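Local structure of glutathione reductase (3O0H) at residues A136-E141 against S319-V324; E141-L146 against G150-A155; D326-I331 against I338-C343. The protein probably reduces glutathione disulfide to glutathione with NADPH, passing the electrons through a bound FAD and a redox-active disulfide. All coordinates share one frame; numbering follows the deposited sequence. Where two conformers were deposited one is given.

Contact 1 of 3, residues A136-E141 against S319-V324; sequences AVFVDE and SHIWAV. With FAD (flavin-adenine dinucleotide), chain H.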
loop_
_atom_site.group_PDB
_atom_site.type_symbol
_atom_site.label_atom_id
_atom_site.label_comp_id
_atom_site.label_asym_id
_atom_site.label_seq_id
_atom_site.Cartn_x
_atom_site.Cartn_y
_atom_site.Cartn_z
ATOM N N ALA B 136 34.758 -15.006 -15.644
ATOM C CA ALA B 136 35.655 -15.985 -15.018
ATOM C C ALA B 136 35.047 -17.370 -15.243
ATOM O O ALA B 136 33.841 -17.557 -15.104
ATOM C CB ALA B 136 35.771 -15.741 -13.527
ATOM N N VAL B 137 35.920 -18.333 -15.519
ATOM C CA VAL B 137 35.585 -19.741 -15.659
ATOM C C VAL B 137 36.533 -20.570 -14.803
ATOM O O VAL B 137 37.662 -20.161 -14.528
ATOM C CB VAL B 137 35.641 -20.207 -17.128
ATOM C CG1 VAL B 137 34.836 -19.272 -18.019
ATOM C CG2 VAL B 137 37.075 -20.314 -17.665
ATOM N N PHE B 138 36.091 -21.752 -14.392
ATOM C CA PHE B 138 36.968 -22.658 -13.625
ATOM C C PHE B 138 38.007 -23.292 -14.527
ATOM O O PHE B 138 37.710 -23.712 -15.652
ATOM C CB PHE B 138 36.184 -23.792 -12.950
ATOM C CG PHE B 138 35.285 -23.348 -11.813
ATOM C CD1 PHE B 138 33.998 -22.929 -12.052
ATOM C CD2 PHE B 138 35.723 -23.417 -10.502
ATOM C CE1 PHE B 138 33.167 -22.541 -10.996
ATOM C CE2 PHE B 138 34.914 -23.060 -9.451
ATOM C CZ PHE B 138 33.634 -22.628 -9.693
ATOM N N VAL B 139 39.227 -23.376 -14.000
ATOM C CA VAL B 139 40.302 -24.165 -14.569
ATOM C C VAL B 139 40.418 -25.513 -13.816
ATOM O O VAL B 139 40.673 -26.539 -14.410
ATOM C CB VAL B 139 41.651 -23.420 -14.395
ATOM C CG1 VAL B 139 42.830 -24.344 -14.715
ATOM C CG2 VAL B 139 41.669 -22.193 -15.266
ATOM N N ASP B 140 40.279 -25.443 -12.506
ATOM C CA ASP B 140 40.226 -26.580 -11.593
ATOM C C ASP B 140 39.466 -26.167 -10.305
ATOM O O ASP B 140 38.835 -25.134 -10.272
ATOM C CB ASP B 140 41.621 -27.147 -11.293
ATOM C CG ASP B 140 42.488 -26.239 -10.451
ATOM O OD1 ASP B 140 41.992 -25.282 -9.824
ATOM O OD2 ASP B 140 43.729 -26.497 -10.440
ATOM N N GLU B 141 39.482 -27.035 -9.298
ATOM C CA GLU B 141 38.733 -26.799 -8.081
ATOM C C GLU B 141 39.029 -25.482 -7.327
ATOM O O GLU B 141 38.131 -24.974 -6.635
ATOM C CB GLU B 141 38.907 -27.999 -7.165
ATOM C CG GLU B 141 38.383 -29.272 -7.758
ATOM C CD GLU B 141 39.382 -30.143 -8.549
ATOM O OE1 GLU B 141 40.437 -29.671 -9.082
ATOM O OE2 GLU B 141 39.055 -31.342 -8.633
ATOM N N SER B 319 33.343 -29.169 -1.150
ATOM C CA SER B 319 33.145 -28.564 0.167
ATOM C C SER B 319 33.570 -27.074 0.274
ATOM O O SER B 319 33.094 -26.403 1.143
ATOM C CB SER B 319 33.810 -29.425 1.264
ATOM O OG SER B 319 35.246 -29.371 1.152
ATOM N N HIS B 320 34.438 -26.592 -0.607
ATOM C CA HIS B 320 34.859 -25.154 -0.653
ATOM C C HIS B 320 34.198 -24.347 -1.783
ATOM O O HIS B 320 34.581 -23.193 -2.051
ATOM C CB HIS B 320 36.388 -25.054 -0.776
ATOM C CG HIS B 320 36.907 -25.538 -2.084
ATOM N ND1 HIS B 320 37.144 -26.876 -2.330
ATOM C CD2 HIS B 320 37.197 -24.873 -3.235
ATOM C CE1 HIS B 320 37.568 -27.008 -3.578
ATOM N NE2 HIS B 320 37.592 -25.815 -4.150
ATOM N N ILE B 321 33.191 -24.940 -2.431
ATOM C CA ILE B 321 32.442 -24.267 -3.487
ATOM C C ILE B 321 30.958 -24.166 -3.082
ATOM O O ILE B 321 30.324 -25.184 -2.717
ATOM C CB ILE B 321 32.617 -24.946 -4.857
ATOM C CG1 ILE B 321 34.103 -25.101 -5.196
ATOM C CG2 ILE B 321 31.944 -24.123 -5.977
ATOM C CD1 ILE B 321 34.401 -25.876 -6.528
ATOM N N TRP B 322 30.440 -22.932 -3.102
ATOM C CA TRP B 322 29.061 -22.643 -2.703
ATOM C C TRP B 322 28.393 -21.998 -3.889
ATOM O O TRP B 322 29.071 -21.666 -4.852
ATOM C CB TRP B 322 29.034 -21.691 -1.499
ATOM C CG TRP B 322 29.386 -22.282 -0.109
ATOM C CD1 TRP B 322 28.491 -22.643 0.879
ATOM C CD2 TRP B 322 30.680 -22.468 0.446
ATOM N NE1 TRP B 322 29.149 -23.064 1.979
ATOM C CE2 TRP B 322 30.500 -22.976 1.758
ATOM C CE3 TRP B 322 31.971 -22.252 -0.024
ATOM C CZ2 TRP B 322 31.560 -23.282 2.600
ATOM C CZ3 TRP B 322 33.030 -22.552 0.805
ATOM C CH2 TRP B 322 32.828 -23.075 2.113
ATOM N N ALA B 323 27.065 -21.832 -3.847
ATOM C CA ALA B 323 26.326 -21.148 -4.941
ATOM C C ALA B 323 25.076 -20.519 -4.337
ATOM O O ALA B 323 24.514 -21.073 -3.380
ATOM C CB ALA B 323 25.928 -22.121 -6.081
ATOM N N VAL B 324 24.646 -19.382 -4.886
ATOM C CA VAL B 324 23.498 -18.627 -4.396
ATOM C C VAL B 324 22.719 -18.121 -5.606
ATOM O O VAL B 324 23.304 -17.910 -6.686
ATOM C CB VAL B 324 23.952 -17.426 -3.511
ATOM C CG1 VAL B 324 24.583 -17.943 -2.227
ATOM C CG2 VAL B 324 24.951 -16.500 -4.250
HETATM P PA FAD H . 22.074 -11.996 -11.378
HETATM O O1A FAD H . 21.458 -12.316 -12.706
HETATM O O2A FAD H . 21.524 -10.758 -10.724
HETATM O O5B FAD H . 23.664 -11.868 -11.454
HETATM C C5B FAD H . 24.499 -12.763 -12.159
HETATM C C4B FAD H . 25.671 -11.931 -12.639
HETATM O O4B FAD H . 26.749 -12.756 -13.052
HETATM C C3B FAD H . 25.345 -11.025 -13.821
HETATM O O3B FAD H . 25.741 -9.680 -13.535
HETATM C C2B FAD H . 26.159 -11.591 -14.968
HETATM O O2B FAD H . 26.614 -10.568 -15.822
HETATM C C1B FAD H . 27.323 -12.230 -14.289
HETATM N N9A FAD H . 27.950 -13.449 -14.824
HETATM C C8A FAD H . 27.340 -14.604 -15.216
HETATM N N7A FAD H . 28.291 -15.510 -15.494
HETATM C C5A FAD H . 29.502 -14.919 -15.268
HETATM C C6A FAD H . 30.791 -15.381 -15.308
HETATM N N6A FAD H . 31.104 -16.629 -15.691
HETATM N N1A FAD H . 31.816 -14.528 -14.981
HETATM C C2A FAD H . 31.529 -13.245 -14.577
HETATM N N3A FAD H . 30.254 -12.793 -14.502
HETATM C C4A FAD H . 29.273 -13.655 -14.806
HETATM N N1 FAD H . 13.018 -10.447 -9.474
HETATM C C2 FAD H . 12.267 -9.891 -8.458
HETATM O O2 FAD H . 12.393 -10.240 -7.257
HETATM N N3 FAD H . 11.375 -8.937 -8.753
HETATM C C4 FAD H . 11.194 -8.452 -10.038
HETATM O O4 FAD H . 10.373 -7.539 -10.190
HETATM C C4X FAD H . 11.948 -9.008 -11.072
HETATM N N5 FAD H . 11.832 -8.564 -12.361
HETATM C C5X FAD H . 12.646 -9.132 -13.341
HETATM C C6 FAD H . 12.499 -8.680 -14.641
HETATM C C7 FAD H . 13.290 -9.196 -15.659
HETATM C C7M FAD H . 13.101 -8.657 -17.065
HETATM C C8 FAD H . 14.233 -10.164 -15.370
HETATM C C8M FAD H . 15.081 -10.772 -16.469
HETATM C C9 FAD H . 14.367 -10.641 -14.072
HETATM C C9A FAD H . 13.563 -10.125 -13.050
HETATM N N10 FAD H . 13.665 -10.558 -11.740
HETATM C C10 FAD H . 12.885 -9.992 -10.762
HETATM C "C1'" FAD H . 14.606 -11.623 -11.335
HETATM C "C2'" FAD H . 15.900 -11.112 -10.753
HETATM O "O2'" FAD H . 16.558 -10.332 -11.733
HETATM C "C3'" FAD H . 16.747 -12.302 -10.383
HETATM O "O3'" FAD H . 16.049 -13.270 -9.621
HETATM C "C4'" FAD H . 18.024 -11.849 -9.710
HETATM O "O4'" FAD H . 18.693 -10.931 -10.579
HETATM C "C5'" FAD H . 18.945 -13.032 -9.440
HETATM O "O5'" FAD H . 20.132 -12.598 -8.738
HETATM P P FAD H . 21.455 -13.471 -8.987
HETATM O O1P FAD H . 22.552 -13.000 -8.058
HETATM O O2P FAD H . 21.125 -14.942 -8.852
HETATM O O3P FAD H . 21.873 -13.329 -10.510
#
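The shortest polar bond here runs from His320 NE2 to the backbone oxygen of Glu141, with NE2 and Glu141 O 2.7 Å apart. It is close to straight, 167° at the hydrogen. The oxygen lies at the ring edge of His320, almost in the ring plane. The carbonyl sees the donor differently: NE2 sits above the carbonyl plane, 57° out of it, away from the usual lone-pair directions. The imidazole gets there because CG of His320 stands between its own backbone N and carbonyl carbon (chi1 68°). One ring face is covered by Ile321 CG1, 3.5 Å above the plane and nearer the rim than the centre of the ring. The ring also stacks with that of His142.

The apolar part is small. Ile321 CD1 approaches Phe138 CE2 at 4.1 Å, coming obliquely to the ring. The two side chains run antiparallel past one another. The same methyl lies 3.8 Å from Glu141 O. Ala298 of helix 295-298 touches both Phe138 and Ile321, and strand 158-160 supplies further neighbours to both.

The contact joins two parts of the FAD-binding domain. Strand 321-323 is an outer strand of its five-stranded parallel sheet, of Rossmann type. Strand 136-138 is an outer strand of a three-stranded antiparallel sheet. At the start of this strand Ala136 meets the cofactor with its backbone N and O. Ala136 N donates to FAD N1A at 3.1 Å, and FAD N6A donates to Ala136 O at 2.9 Å.

The bonding pattern implies that His320 carries a proton on NE2, and that the N1/N6 edge of the adenine is read by the backbone of Ala136, donor to acceptor and acceptor to donor.

Contact 2 of 3, residues E141-L146 against G150-A155; sequences EHTLEL and GERISA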
loop_
_atom_site.group_PDB
_atom_site.type_symbol
_atom_site.label_atom_id
_atom_site.label_comp_id
_atom_site.label_asym_id
_atom_site.label_seq_id
_atom_site.Cartn_x
_atom_site.Cartn_y
_atom_site.Cartn_z
ATOM N N GLU B 141 39.482 -27.035 -9.298
ATOM C CA GLU B 141 38.733 -26.799 -8.081
ATOM C C GLU B 141 39.029 -25.482 -7.327
ATOM O O GLU B 141 38.131 -24.974 -6.635
ATOM C CB GLU B 141 38.907 -27.999 -7.165
ATOM C CG GLU B 141 38.383 -29.272 -7.758
ATOM C CD GLU B 141 39.382 -30.143 -8.549
ATOM O OE1 GLU B 141 40.437 -29.671 -9.082
ATOM O OE2 GLU B 141 39.055 -31.342 -8.633
ATOM N N HIS B 142 40.231 -24.932 -7.461
ATOM C CA HIS B 142 40.638 -23.711 -6.761
ATOM C C HIS B 142 41.104 -22.572 -7.665
ATOM O O HIS B 142 41.542 -21.521 -7.172
ATOM C CB HIS B 142 41.778 -24.057 -5.812
ATOM C CG HIS B 142 41.315 -24.710 -4.560
ATOM N ND1 HIS B 142 40.660 -24.012 -3.564
ATOM C CD2 HIS B 142 41.407 -25.994 -4.136
ATOM C CE1 HIS B 142 40.357 -24.846 -2.588
ATOM N NE2 HIS B 142 40.819 -26.046 -2.898
ATOM N N THR B 143 40.954 -22.722 -8.972
ATOM C CA THR B 143 41.553 -21.770 -9.890
ATOM C C THR B 143 40.562 -21.320 -10.946
ATOM O O THR B 143 39.901 -22.148 -11.583
ATOM C CB THR B 143 42.783 -22.384 -10.604
ATOM O OG1 THR B 143 43.608 -23.059 -9.640
ATOM C CG2 THR B 143 43.592 -21.304 -11.329
ATOM N N LEU B 144 40.482 -20.000 -11.131
ATOM C CA LEU B 144 39.662 -19.421 -12.156
ATOM C C LEU B 144 40.540 -18.780 -13.203
ATOM O O LEU B 144 41.654 -18.325 -12.884
ATOM C CB LEU B 144 38.769 -18.349 -11.581
ATOM C CG LEU B 144 37.775 -18.736 -10.495
ATOM C CD1 LEU B 144 37.041 -20.044 -10.857
ATOM C CD2 LEU B 144 38.440 -18.768 -9.058
ATOM N N GLU B 145 40.025 -18.727 -14.430
ATOM C CA GLU B 145 40.650 -17.995 -15.494
ATOM C C GLU B 145 39.765 -16.850 -15.949
ATOM O O GLU B 145 38.548 -17.007 -16.086
ATOM C CB GLU B 145 40.983 -18.927 -16.651
ATOM C CG GLU B 145 41.762 -18.234 -17.773
ATOM C CD GLU B 145 42.252 -19.191 -18.873
ATOM O OE1 GLU B 145 42.045 -18.881 -20.035
ATOM O OE2 GLU B 145 42.894 -20.213 -18.588
ATOM N N LEU B 146 40.376 -15.675 -16.109
ATOM C CA LEU B 146 39.666 -14.495 -16.577
ATOM C C LEU B 146 39.715 -14.530 -18.093
ATOM O O LEU B 146 40.794 -14.508 -18.693
ATOM C CB LEU B 146 40.286 -13.190 -16.015
ATOM C CG LEU B 146 40.324 -13.082 -14.491
ATOM C CD1 LEU B 146 40.992 -11.774 -14.066
ATOM C CD2 LEU B 146 38.956 -13.184 -13.888
ATOM N N GLY B 150 43.240 -13.993 -19.872
ATOM C CA GLY B 150 43.877 -15.290 -19.667
ATOM C C GLY B 150 44.506 -15.452 -18.277
ATOM O O GLY B 150 45.058 -16.496 -17.990
ATOM N N GLU B 151 44.440 -14.426 -17.434
ATOM C CA GLU B 151 45.013 -14.473 -16.063
ATOM C C GLU B 151 44.328 -15.552 -15.217
ATOM O O GLU B 151 43.101 -15.668 -15.220
ATOM C CB GLU B 151 44.856 -13.119 -15.336
ATOM C CG GLU B 151 45.573 -13.058 -13.950
ATOM C CD GLU B 151 45.494 -11.678 -13.253
ATOM O OE1 GLU B 151 44.694 -10.806 -13.682
ATOM O OE2 GLU B 151 46.228 -11.483 -12.251
ATOM N N ARG B 152 45.125 -16.315 -14.488
ATOM C CA ARG B 152 44.616 -17.301 -13.548
ATOM C C ARG B 152 44.700 -16.759 -12.122
ATOM O O ARG B 152 45.651 -16.078 -11.795
ATOM C CB ARG B 152 45.387 -18.596 -13.740
ATOM C CG ARG B 152 44.928 -19.220 -15.047
ATOM C CD ARG B 152 45.552 -20.522 -15.340
ATOM N NE ARG B 152 45.039 -21.088 -16.576
ATOM C CZ ARG B 152 45.246 -22.346 -16.926
ATOM N NH1 ARG B 152 45.945 -23.138 -16.134
ATOM N NH2 ARG B 152 44.756 -22.830 -18.061
ATOM N N ILE B 153 43.633 -16.929 -11.358
ATOM C CA ILE B 153 43.499 -16.440 -9.996
ATOM C C ILE B 153 43.102 -17.637 -9.160
ATOM O O ILE B 153 42.162 -18.331 -9.506
ATOM C CB ILE B 153 42.343 -15.382 -9.861
ATOM C CG1 ILE B 153 42.535 -14.183 -10.818
ATOM C CG2 ILE B 153 42.180 -14.929 -8.400
ATOM C CD1 ILE B 153 43.719 -13.397 -10.522
ATOM N N SER B 154 43.761 -17.850 -8.024
ATOM C CA SER B 154 43.369 -18.927 -7.140
ATOM C C SER B 154 42.607 -18.430 -5.926
ATOM O O SER B 154 42.780 -17.288 -5.488
ATOM C CB SER B 154 44.577 -19.726 -6.669
ATOM O OG SER B 154 45.359 -18.926 -5.792
ATOM N N ALA B 155 41.818 -19.321 -5.347
ATOM C CA ALA B 155 40.988 -18.971 -4.201
ATOM C C ALA B 155 40.683 -20.163 -3.330
ATOM O O ALA B 155 40.490 -21.286 -3.814
ATOM C CB ALA B 155 39.665 -18.293 -4.660
#
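His142 and Ala155 are joined twice. Ala155 N donates to His142 O, and the imidazole returns a bond from ND1 to Ala155 O at 2.7 Å. That oxygen lies at the ring edge, near the ring plane. CG of His142 is anti to its carbonyl carbon (chi1 -79°), which brings ND1 over to the partner strand.

Next come Leu144 and Ile153, a hydrogen-bonded pair: Leu144 N to Ile153 O and Ile153 N to Leu144 O are both 2.9 Å. Leu146 N then bonds to Glu151 O, and Gly150 N to Leu146 O at 2.8 Å. This ladder makes an antiparallel beta hairpin within a three-stranded sheet. The N-to-C directions of its short strands 143-146 and 152-155 are 150° apart.

Thr143 and Ser154, like Glu145 and Arg152, are non-hydrogen-bonded pairs, with side chains on one face. There Arg152 grips a single carboxylate oxygen side-on. Arg152 NE reaches Glu145 OE2 at 3.1 Å and Arg152 NH2 reaches it at 3.3 Å. The two flat groups are nearly coplanar, 29° apart.

Leu144 and Ile153 use the other face, where both meet Phe30 of strand 27-32. Leu146 CD1 lies 4.3 Å from Ile153 CG1, and Tyr132 touches both residues. Farther out, Asp140 OD1 accepts from His142 N and is hydrogen-bonded to Thr143 OG1. The His142 ring stacks with Phe25.

Contact 3 of 3, residues D326-I331 against I338-C343; sequences DVTGHI and IHDAMC. With FAD (flavin-adenine dinucleotide), chain H.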
loop_
_atom_site.group_PDB
_atom_site.type_symbol
_atom_site.label_atom_id
_atom_site.label_comp_id
_atom_site.label_asym_id
_atom_site.label_seq_id
_atom_site.Cartn_x
_atom_site.Cartn_y
_atom_site.Cartn_z
ATOM N N ASP B 326 19.724 -17.454 -8.602
ATOM C CA ASP B 326 18.993 -18.118 -9.693
ATOM C C ASP B 326 19.731 -19.366 -10.153
ATOM O O ASP B 326 19.104 -20.379 -10.525
ATOM C CB ASP B 326 18.817 -17.174 -10.901
ATOM C CG ASP B 326 17.842 -16.033 -10.667
ATOM O OD1 ASP B 326 17.253 -15.912 -9.571
ATOM O OD2 ASP B 326 17.677 -15.218 -11.637
ATOM N N VAL B 327 21.071 -19.344 -10.074
ATOM C CA VAL B 327 21.846 -20.462 -10.599
ATOM C C VAL B 327 21.574 -21.807 -9.865
ATOM O O VAL B 327 21.838 -22.893 -10.399
ATOM C CB VAL B 327 23.376 -20.128 -10.583
ATOM C CG1 VAL B 327 23.983 -20.214 -9.117
ATOM C CG2 VAL B 327 24.121 -21.065 -11.568
ATOM N N THR B 328 20.996 -21.741 -8.666
ATOM C CA THR B 328 20.756 -22.910 -7.851
ATOM C C THR B 328 19.415 -23.534 -8.170
ATOM O O THR B 328 19.069 -24.578 -7.614
ATOM C CB THR B 328 20.835 -22.580 -6.327
ATOM O OG1 THR B 328 19.726 -21.750 -5.944
ATOM C CG2 THR B 328 22.165 -21.874 -5.985
ATOM N N GLY B 329 18.628 -22.907 -9.058
ATOM C CA GLY B 329 17.441 -23.574 -9.558
ATOM C C GLY B 329 16.136 -23.275 -8.842
ATOM O O GLY B 329 15.079 -23.751 -9.249
ATOM N N HIS B 330 16.196 -22.524 -7.761
ATOM C CA HIS B 330 14.945 -22.148 -7.078
ATOM C C HIS B 330 14.290 -20.951 -7.770
ATOM O O HIS B 330 14.772 -20.470 -8.788
ATOM C CB HIS B 330 15.181 -21.861 -5.613
ATOM C CG HIS B 330 16.140 -20.741 -5.352
ATOM N ND1 HIS B 330 15.959 -19.476 -5.872
ATOM C CD2 HIS B 330 17.238 -20.678 -4.572
ATOM C CE1 HIS B 330 16.933 -18.690 -5.446
ATOM N NE2 HIS B 330 17.718 -19.389 -4.647
ATOM N N ILE B 331 13.161 -20.497 -7.211
ATOM C CA ILE B 331 12.389 -19.381 -7.796
ATOM C C ILE B 331 13.336 -18.211 -8.029
ATOM O O ILE B 331 14.195 -17.891 -7.191
ATOM C CB ILE B 331 11.174 -19.000 -6.863
ATOM C CG1 ILE B 331 10.230 -17.990 -7.531
ATOM C CG2 ILE B 331 11.639 -18.497 -5.514
ATOM C CD1 ILE B 331 8.859 -17.948 -6.878
ATOM N N ILE B 338 19.423 -12.541 -2.446
ATOM C CA ILE B 338 20.021 -11.806 -1.298
ATOM C C ILE B 338 19.984 -12.693 -0.028
ATOM O O ILE B 338 20.984 -12.787 0.722
ATOM C CB ILE B 338 19.314 -10.398 -1.092
ATOM C CG1 ILE B 338 19.622 -9.486 -2.319
ATOM C CG2 ILE B 338 19.751 -9.757 0.260
ATOM C CD1 ILE B 338 18.764 -8.186 -2.467
ATOM N N HIS B 339 18.815 -13.280 0.246
ATOM C CA HIS B 339 18.609 -14.224 1.353
ATOM C C HIS B 339 19.643 -15.355 1.315
ATOM O O HIS B 339 20.314 -15.661 2.341
ATOM C CB HIS B 339 17.194 -14.815 1.226
ATOM C CG HIS B 339 16.829 -15.819 2.290
ATOM N ND1 HIS B 339 16.587 -15.460 3.602
ATOM C CD2 HIS B 339 16.641 -17.163 2.231
ATOM C CE1 HIS B 339 16.295 -16.543 4.307
ATOM N NE2 HIS B 339 16.325 -17.590 3.504
ATOM N N ASP B 340 19.773 -15.971 0.135
ATOM C CA ASP B 340 20.801 -17.025 -0.092
ATOM C C ASP B 340 22.201 -16.509 0.316
ATOM O O ASP B 340 22.955 -17.203 0.993
ATOM C CB ASP B 340 20.872 -17.422 -1.554
ATOM C CG ASP B 340 19.705 -18.316 -2.037
ATOM O OD1 ASP B 340 18.877 -18.764 -1.243
ATOM O OD2 ASP B 340 19.662 -18.574 -3.264
ATOM N N ALA B 341 22.546 -15.291 -0.122
ATOM C CA ALA B 341 23.864 -14.702 0.155
ATOM C C ALA B 341 24.093 -14.540 1.630
ATOM O O ALA B 341 25.183 -14.845 2.131
ATOM C CB ALA B 341 24.068 -13.338 -0.599
ATOM N N MET B 342 23.056 -14.093 2.347
ATOM C CA MET B 342 23.171 -13.932 3.786
ATOM C C MET B 342 23.391 -15.281 4.447
ATOM O O MET B 342 24.175 -15.386 5.395
ATOM C CB MET B 342 21.928 -13.268 4.398
ATOM C CG MET B 342 21.528 -11.892 3.774
ATOM S SD MET B 342 22.743 -10.623 4.106
ATOM C CE MET B 342 22.217 -10.122 5.780
ATOM N N CYS B 343 22.669 -16.292 3.978
ATOM C CA CYS B 343 22.831 -17.647 4.510
ATOM C C CYS B 343 24.239 -18.158 4.243
ATOM O O CYS B 343 24.868 -18.775 5.112
ATOM C CB CYS B 343 21.782 -18.586 3.900
ATOM S SG CYS B 343 20.117 -18.206 4.459
HETATM P PA FAD H . 22.074 -11.996 -11.378
HETATM O O1A FAD H . 21.458 -12.316 -12.706
HETATM O O2A FAD H . 21.524 -10.758 -10.724
HETATM O O5B FAD H . 23.664 -11.868 -11.454
HETATM C C5B FAD H . 24.499 -12.763 -12.159
HETATM C C4B FAD H . 25.671 -11.931 -12.639
HETATM O O4B FAD H . 26.749 -12.756 -13.052
HETATM C C3B FAD H . 25.345 -11.025 -13.821
HETATM O O3B FAD H . 25.741 -9.680 -13.535
HETATM C C2B FAD H . 26.159 -11.591 -14.968
HETATM O O2B FAD H . 26.614 -10.568 -15.822
HETATM C C1B FAD H . 27.323 -12.230 -14.289
HETATM N N9A FAD H . 27.950 -13.449 -14.824
HETATM C C8A FAD H . 27.340 -14.604 -15.216
HETATM N N7A FAD H . 28.291 -15.510 -15.494
HETATM C C5A FAD H . 29.502 -14.919 -15.268
HETATM C C6A FAD H . 30.791 -15.381 -15.308
HETATM N N6A FAD H . 31.104 -16.629 -15.691
HETATM N N1A FAD H . 31.816 -14.528 -14.981
HETATM C C2A FAD H . 31.529 -13.245 -14.577
HETATM N N3A FAD H . 30.254 -12.793 -14.502
HETATM C C4A FAD H . 29.273 -13.655 -14.806
HETATM N N1 FAD H . 13.018 -10.447 -9.474
HETATM C C2 FAD H . 12.267 -9.891 -8.458
HETATM O O2 FAD H . 12.393 -10.240 -7.257
HETATM N N3 FAD H . 11.375 -8.937 -8.753
HETATM C C4 FAD H . 11.194 -8.452 -10.038
HETATM O O4 FAD H . 10.373 -7.539 -10.190
HETATM C C4X FAD H . 11.948 -9.008 -11.072
HETATM N N5 FAD H . 11.832 -8.564 -12.361
HETATM C C5X FAD H . 12.646 -9.132 -13.341
HETATM C C6 FAD H . 12.499 -8.680 -14.641
HETATM C C7 FAD H . 13.290 -9.196 -15.659
HETATM C C7M FAD H . 13.101 -8.657 -17.065
HETATM C C8 FAD H . 14.233 -10.164 -15.370
HETATM C C8M FAD H . 15.081 -10.772 -16.469
HETATM C C9 FAD H . 14.367 -10.641 -14.072
HETATM C C9A FAD H . 13.563 -10.125 -13.050
HETATM N N10 FAD H . 13.665 -10.558 -11.740
HETATM C C10 FAD H . 12.885 -9.992 -10.762
HETATM C "C1'" FAD H . 14.606 -11.623 -11.335
HETATM C "C2'" FAD H . 15.900 -11.112 -10.753
HETATM O "O2'" FAD H . 16.558 -10.332 -11.733
HETATM C "C3'" FAD H . 16.747 -12.302 -10.383
HETATM O "O3'" FAD H . 16.049 -13.270 -9.621
HETATM C "C4'" FAD H . 18.024 -11.849 -9.710
HETATM O "O4'" FAD H . 18.693 -10.931 -10.579
HETATM C "C5'" FAD H . 18.945 -13.032 -9.440
HETATM O "O5'" FAD H . 20.132 -12.598 -8.738
HETATM P P FAD H . 21.455 -13.471 -8.987
HETATM O O1P FAD H . 22.552 -13.000 -8.058
HETATM O O2P FAD H . 21.125 -14.942 -8.852
HETATM O O3P FAD H . 21.873 -13.329 -10.510
#
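His330 and Asp340 form a histidine-carboxylate pair across the turn between strand 321-323 and helix 334-349. The turn follows Gly325 and Asp326, which are consistent with the Gly-Asp motif with which flavoproteins of this family bind FAD. His330 lies in the loop and Asp340 on the helix.

The hydrogen bonds carry the contact. His330 NE2 donates to Asp340 OD2 at a short 2.5 Å, nearly straight at 172°. OD2 lies in the ring plane at the edge of the imidazole, and it is met on its syn side. Ring and carboxylate planes are steeply turned, 66° apart. On the ring's other nitrogen, His330 ND1 donates to Ile331 O at 2.7 Å. Both nitrogens are thus placed as donors, which fixes the rotation of the ring and is consistent with a protonated, positively charged imidazole beside the aspartate. Asp340 has more partners. OD2 also accepts from Gly325 N, and OD1 is bonded to Tyr358 OH. The carboxylate is buried, and these three groups satisfy it.

Van der Waals contact adds little, for the two segments bury only 86 Å² between them. The ring of Tyr358 also meets that of His330, with their planes at about 50°. Met456 of the second subunit packs on His339.

Cofactor binding belongs to Asp326, at the start of the loop segment. Gly325, which bonds Asp340, directly precedes Asp326, so the helix carboxylate is tied next to the FAD-binding residue. Asp326 N donates to FAD O2P at 2.9 Å, a phosphate oxygen. The side chain takes the ribityl chain: FAD O3' donates to Asp326 OD1, also at 2.9 Å.

From the N terminus, the chain first runs through strand 136-138, turns a corner at Val139 and reaches Glu141, the residue shared by contacts 1 and 2. Contact 2 then closes a short hairpin. It falls within the long loop that contact 1 closes much later, when the chain returns at strand 321-323. Contact 3 follows in series, closing a tight loop once the chain is within helix 334-349. Contacts 1 and 2 meet through Val137 and Glu145 in the antiparallel sheet. Contacts 1 and 3 meet where Val324 packs on Asp340. Contacts 2 and 3 stay about 13 Å apart at their nearest atoms. Contacts 1 and 3 touch FAD at its adenine and its ribityl-phosphate part, respectively.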